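Local coordinates for protein N-acylethanolamine-hydrolyzing acid amidase subunit beta (Caenorhabditis elegans, PDB 6DY3) that probably hydrolyses bioactive fatty acid amides such as N-palmitoylethanolamine to ethanolamine and free fatty acids, as the beta subunit of a self-cleaved Ntn-type amidase, at residues B[85-90]-B[118-123]; B[122-127]-B[137-142]. All coordinates share one frame; numbering follows the deposited sequence.

Interaction 1 (B[85-90]-B[118-123]); sequences YTKFKR and LFSPSY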
# COMPACT_ATOMS: atom_id res chain seq x y z
N TYR B 85 -15.86 10.24 4.73
CA TYR B 85 -16.68 9.46 5.66
C TYR B 85 -16.23 8.01 5.71
O TYR B 85 -16.05 7.44 6.79
CB TYR B 85 -18.15 9.55 5.25
CG TYR B 85 -19.08 8.67 6.05
CD1 TYR B 85 -19.40 8.97 7.36
CD2 TYR B 85 -19.65 7.53 5.48
CE1 TYR B 85 -20.25 8.17 8.10
CE2 TYR B 85 -20.50 6.72 6.21
CZ TYR B 85 -20.80 7.05 7.52
OH TYR B 85 -21.66 6.25 8.25
N THR B 86 -16.04 7.38 4.55
CA THR B 86 -15.65 5.98 4.53
C THR B 86 -14.21 5.79 5.01
O THR B 86 -13.89 4.78 5.63
CB THR B 86 -15.81 5.40 3.13
OG1 THR B 86 -14.89 6.05 2.24
CG2 THR B 86 -17.22 5.62 2.62
N LYS B 87 -13.33 6.76 4.74
CA LYS B 87 -11.96 6.66 5.22
C LYS B 87 -11.90 6.67 6.74
O LYS B 87 -11.07 5.98 7.34
CB LYS B 87 -11.11 7.80 4.64
CG LYS B 87 -10.68 7.58 3.20
CD LYS B 87 -9.74 8.68 2.75
CE LYS B 87 -9.04 8.33 1.45
NZ LYS B 87 -9.99 8.28 0.30
N PHE B 88 -12.77 7.46 7.38
CA PHE B 88 -12.84 7.47 8.84
C PHE B 88 -13.59 6.25 9.37
O PHE B 88 -13.25 5.73 10.44
CB PHE B 88 -13.53 8.75 9.33
CG PHE B 88 -12.60 9.92 9.49
CD1 PHE B 88 -11.94 10.13 10.69
CD2 PHE B 88 -12.40 10.81 8.45
CE1 PHE B 88 -11.09 11.21 10.85
CE2 PHE B 88 -11.54 11.90 8.60
CZ PHE B 88 -10.89 12.10 9.80
N LYS B 89 -14.60 5.79 8.64
CA LYS B 89 -15.43 4.70 9.12
C LYS B 89 -14.65 3.39 9.16
O LYS B 89 -14.88 2.56 10.05
CB LYS B 89 -16.66 4.56 8.22
CG LYS B 89 -17.83 3.81 8.82
CD LYS B 89 -18.53 4.64 9.88
CE LYS B 89 -19.75 3.93 10.44
NZ LYS B 89 -20.44 4.74 11.48
N ARG B 90 -13.72 3.19 8.23
CA ARG B 90 -12.91 1.97 8.18
C ARG B 90 -11.52 2.33 7.68
O ARG B 90 -11.23 2.23 6.48
CB ARG B 90 -13.55 0.92 7.29
CG ARG B 90 -12.86 -0.43 7.31
CD ARG B 90 -13.76 -1.52 6.76
NE ARG B 90 -14.63 -2.07 7.80
CZ ARG B 90 -15.93 -1.81 7.93
NH1 ARG B 90 -16.56 -1.00 7.08
NH2 ARG B 90 -16.62 -2.36 8.92
N LEU B 118 -18.77 -0.68 4.14
CA LEU B 118 -18.17 0.59 3.75
C LEU B 118 -16.66 0.45 3.66
O LEU B 118 -15.99 0.05 4.62
CB LEU B 118 -18.54 1.69 4.75
CG LEU B 118 -19.92 2.35 4.58
CD1 LEU B 118 -20.14 3.35 5.69
CD2 LEU B 118 -20.07 3.02 3.22
N PHE B 119 -16.11 0.78 2.49
CA PHE B 119 -14.67 0.76 2.29
C PHE B 119 -14.32 1.78 1.24
O PHE B 119 -15.04 1.94 0.25
CB PHE B 119 -14.18 -0.63 1.88
CG PHE B 119 -12.72 -0.84 2.11
CD1 PHE B 119 -12.25 -1.23 3.36
CD2 PHE B 119 -11.81 -0.63 1.09
CE1 PHE B 119 -10.90 -1.41 3.57
CE2 PHE B 119 -10.45 -0.81 1.29
CZ PHE B 119 -9.99 -1.20 2.54
N SER B 120 -13.22 2.49 1.46
CA SER B 120 -12.82 3.55 0.55
C SER B 120 -12.58 2.96 -0.84
O SER B 120 -11.96 1.89 -0.95
CB SER B 120 -11.56 4.23 1.07
OG SER B 120 -11.26 5.40 0.33
N PRO B 121 -13.07 3.59 -1.90
CA PRO B 121 -12.85 3.04 -3.24
C PRO B 121 -11.36 2.88 -3.52
O PRO B 121 -10.55 3.76 -3.23
CB PRO B 121 -13.49 4.08 -4.17
CG PRO B 121 -14.51 4.75 -3.32
CD PRO B 121 -13.92 4.79 -1.95
N SER B 122 -11.00 1.73 -4.06
CA SER B 122 -9.60 1.38 -4.23
C SER B 122 -9.53 0.09 -5.03
O SER B 122 -10.55 -0.55 -5.31
CB SER B 122 -8.90 1.23 -2.88
OG SER B 122 -9.60 0.32 -2.06
N TYR B 123 -8.31 -0.29 -5.40
CA TYR B 123 -8.03 -1.59 -5.99
C TYR B 123 -7.11 -2.34 -5.04
O TYR B 123 -6.01 -1.86 -4.73
CB TYR B 123 -7.36 -1.45 -7.35
CG TYR B 123 -8.23 -0.83 -8.42
CD1 TYR B 123 -9.31 -1.52 -8.95
CD2 TYR B 123 -7.94 0.44 -8.93
CE1 TYR B 123 -10.10 -0.96 -9.94
CE2 TYR B 123 -8.72 1.00 -9.92
CZ TYR B 123 -9.80 0.30 -10.42
OH TYR B 123 -10.57 0.86 -11.41
O HOH W 1 -12.54 2.80 4.30
O HOH W 2 -12.92 7.19 0.15
O HOH W 3 -19.56 -1.06 7.29
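L118, R90 and T86 carry this contact, in which an extended run leading into a strand packs across the C-terminal end of a helix. L118 reaches the helix with its two methyls divided between helix residues. CD1 approaches the Y85 ring obliquely, 3.4 Å from Y85 CE2, and also meets K89 CG, while CD2 comes to CG2 of T86. R90, the first residue past the helix to leave helical geometry, reaches across to the backbone of L118. Its CG stands anti to the backbone N (chi1 -173°), and a bend at chi3 turns the guanidinium so that NH1 gives a hydrogen bond to the carbonyl O of L118 at 2.7 Å. The bond meets a lone pair of that oxygen, close to the guanidinium plane, with a moderately bent N-H...O angle of 150°. On the way, R90 CD passes the edge of the F119 ring, 3.7 Å from F119 CD1. T86 packs OG1 against CA of S120, although this hydroxyl bonds chiefly to the carbonyl of E83, one turn back. Water fills out the interface: one molecule donates to O of T86 and O of R90 and accepts from N of S120, tying the last helical turn to the extended backbone. Around this contact, helix 92-102 packs on R90, F119 and S120, F95 meeting the F119 ring edge-to-face; Y99 of the alpha subunit packs on S120, and the run continues into strand 122-127.

Interaction 2 (B[122-127]-B[137-142]); sequences SYIIVA and ISRNRW
Strands 122-127 and 134-139 form a beta hairpin within the large antiparallel sheet of the Ntn-hydrolase fold, and this contact holds the end of the hairpin away from its turn. Backbone hydrogen bonds set the register. I124 and I137 make a hydrogen-bonded pair, I124 N to I137 O at 2.8 Å and I137 N to I124 O at 2.6 Å, both nearly straight and lying in the carbonyl planes. The S122-R139 pair is looser: R139 N reaches O of S122 almost along the C=O axis, whereas the return bond from S122 N to R139 O is weak at 3.3 Å. Between them, in the non-hydrogen-bonded pair Y123-S138, CA of Y123 makes a CH...O contact with I137 O.

On the face bearing S122, I124, I137 and R139, the apolar contacts are those of I124, V126 and I137, on all of which F113 of helix 106-113 packs. CB of I124 stands 4.0 Å from CB of I137, and CG2 of V126 meets I137 CD1. The aliphatic part of R139 lies alongside I124, pointing the same way, and bends at chi2 and chi3 so that its guanidinium NH1 is held by the carbonyls of F113 and R115.

On the face of Y123 and S138, the Y123 side chain lies about 8 Å from that of C1, the probable nucleophile. Its hydroxyl bonds to F164 O, so a leucine here would lose that bond and would probably loosen the link between the hairpin and the segment around N163. With CG of Y123 anti to its carbonyl carbon, the ring turns its edge to S138, whose OG lies in the ring plane, 3.5 Å from CE1 of Y123.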
# COMPACT_ATOMS: atom_id res chain seq x y z
N SER B 122 -11.00 1.73 -4.06
CA SER B 122 -9.60 1.38 -4.23
C SER B 122 -9.53 0.09 -5.03
O SER B 122 -10.55 -0.55 -5.31
CB SER B 122 -8.90 1.23 -2.88
OG SER B 122 -9.60 0.32 -2.06
N TYR B 123 -8.31 -0.29 -5.40
CA TYR B 123 -8.03 -1.59 -5.99
C TYR B 123 -7.11 -2.34 -5.04
O TYR B 123 -6.01 -1.86 -4.73
CB TYR B 123 -7.36 -1.45 -7.35
CG TYR B 123 -8.23 -0.83 -8.42
CD1 TYR B 123 -9.31 -1.52 -8.95
CD2 TYR B 123 -7.94 0.44 -8.93
CE1 TYR B 123 -10.10 -0.96 -9.94
CE2 TYR B 123 -8.72 1.00 -9.92
CZ TYR B 123 -9.80 0.30 -10.42
OH TYR B 123 -10.57 0.86 -11.41
N ILE B 124 -7.55 -3.51 -4.61
CA ILE B 124 -6.74 -4.39 -3.76
C ILE B 124 -6.26 -5.54 -4.64
O ILE B 124 -7.08 -6.31 -5.17
CB ILE B 124 -7.54 -4.90 -2.55
CG1 ILE B 124 -8.02 -3.71 -1.71
CG2 ILE B 124 -6.69 -5.84 -1.72
CD1 ILE B 124 -8.94 -4.08 -0.57
N ILE B 125 -4.95 -5.65 -4.79
CA ILE B 125 -4.33 -6.67 -5.62
C ILE B 125 -3.70 -7.70 -4.70
O ILE B 125 -2.87 -7.37 -3.85
CB ILE B 125 -3.28 -6.06 -6.57
CG1 ILE B 125 -3.94 -5.12 -7.58
CG2 ILE B 125 -2.50 -7.15 -7.29
CD1 ILE B 125 -4.14 -3.70 -7.10
N VAL B 126 -4.10 -8.96 -4.87
CA VAL B 126 -3.67 -10.05 -4.00
C VAL B 126 -3.03 -11.13 -4.86
O VAL B 126 -3.55 -11.48 -5.93
CB VAL B 126 -4.85 -10.62 -3.19
CG1 VAL B 126 -4.33 -11.55 -2.09
CG2 VAL B 126 -5.70 -9.50 -2.60
N ALA B 127 -1.90 -11.65 -4.39
CA ALA B 127 -1.17 -12.71 -5.08
C ALA B 127 -0.99 -13.90 -4.15
O ALA B 127 -0.71 -13.73 -2.96
CB ALA B 127 0.20 -12.20 -5.55
N ILE B 137 -9.18 -6.82 -6.69
CA ILE B 137 -10.44 -6.57 -6.00
C ILE B 137 -10.78 -5.10 -6.16
O ILE B 137 -10.01 -4.22 -5.74
CB ILE B 137 -10.34 -6.96 -4.51
CG1 ILE B 137 -10.02 -8.45 -4.38
CG2 ILE B 137 -11.64 -6.60 -3.78
CD1 ILE B 137 -9.72 -8.89 -2.96
N SER B 138 -11.92 -4.82 -6.76
CA SER B 138 -12.37 -3.46 -7.00
C SER B 138 -13.36 -3.08 -5.90
O SER B 138 -14.49 -3.57 -5.88
CB SER B 138 -13.02 -3.33 -8.37
OG SER B 138 -12.12 -3.74 -9.38
N ARG B 139 -12.92 -2.21 -4.99
CA ARG B 139 -13.81 -1.65 -3.98
C ARG B 139 -14.55 -0.49 -4.63
O ARG B 139 -13.95 0.53 -4.99
CB ARG B 139 -13.02 -1.19 -2.76
CG ARG B 139 -12.27 -2.31 -2.05
CD ARG B 139 -13.20 -3.43 -1.60
NE ARG B 139 -14.39 -2.93 -0.93
CZ ARG B 139 -15.22 -3.69 -0.22
NH1 ARG B 139 -15.00 -4.98 -0.08
NH2 ARG B 139 -16.28 -3.14 0.36
N ASN B 140 -15.86 -0.64 -4.78
CA ASN B 140 -16.68 0.33 -5.49
C ASN B 140 -17.32 1.30 -4.50
O ASN B 140 -17.29 1.10 -3.29
CB ASN B 140 -17.76 -0.37 -6.32
CG ASN B 140 -17.17 -1.33 -7.34
OD1 ASN B 140 -16.20 -1.01 -8.02
ND2 ASN B 140 -17.76 -2.52 -7.43
N ARG B 141 -17.91 2.35 -5.06
CA ARG B 141 -18.68 3.30 -4.27
C ARG B 141 -19.99 2.63 -3.82
O ARG B 141 -20.83 2.33 -4.68
CB ARG B 141 -18.97 4.55 -5.08
CG ARG B 141 -17.75 5.39 -5.36
CD ARG B 141 -18.08 6.55 -6.28
NE ARG B 141 -16.99 7.52 -6.38
CZ ARG B 141 -16.98 8.56 -7.21
NH1 ARG B 141 -18.02 8.77 -8.02
NH2 ARG B 141 -15.95 9.39 -7.23
N TRP B 142 -20.20 2.39 -2.52
CA TRP B 142 -19.25 2.68 -1.43
C TRP B 142 -19.11 1.48 -0.52
O TRP B 142 -18.45 1.56 0.52
CB TRP B 142 -19.72 3.89 -0.63
CG TRP B 142 -19.79 5.16 -1.43
CD1 TRP B 142 -20.88 5.66 -2.07
CD2 TRP B 142 -18.72 6.08 -1.68
NE1 TRP B 142 -20.56 6.84 -2.71
CE2 TRP B 142 -19.24 7.12 -2.48
CE3 TRP B 142 -17.38 6.13 -1.30
CZ2 TRP B 142 -18.46 8.19 -2.91
CZ3 TRP B 142 -16.61 7.20 -1.73
CH2 TRP B 142 -17.15 8.21 -2.52

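Overall arrangement
Interactions 1 and 2 adjoin on one stretch of chain: the extended run 118-121 packs on the end of helix 76-89, and strand 122-127, which follows it directly, pairs with strand 134-139. Their centres lie 11 Å apart, and they share S122 and Y123. Along the chain, helices 92-102 and 106-113 come between helix 76-89 and the strand pair. The contacts also touch directly: F119 N lies 3.2 Å from W142 O, a probable hydrogen bond, and P121 packs on the W142 ring. The fold thus ties the partly buried end of helix 76-89, near the alpha subunit, to a buried strand pair whose Y123 side chain lies near C1, the probable nucleophile.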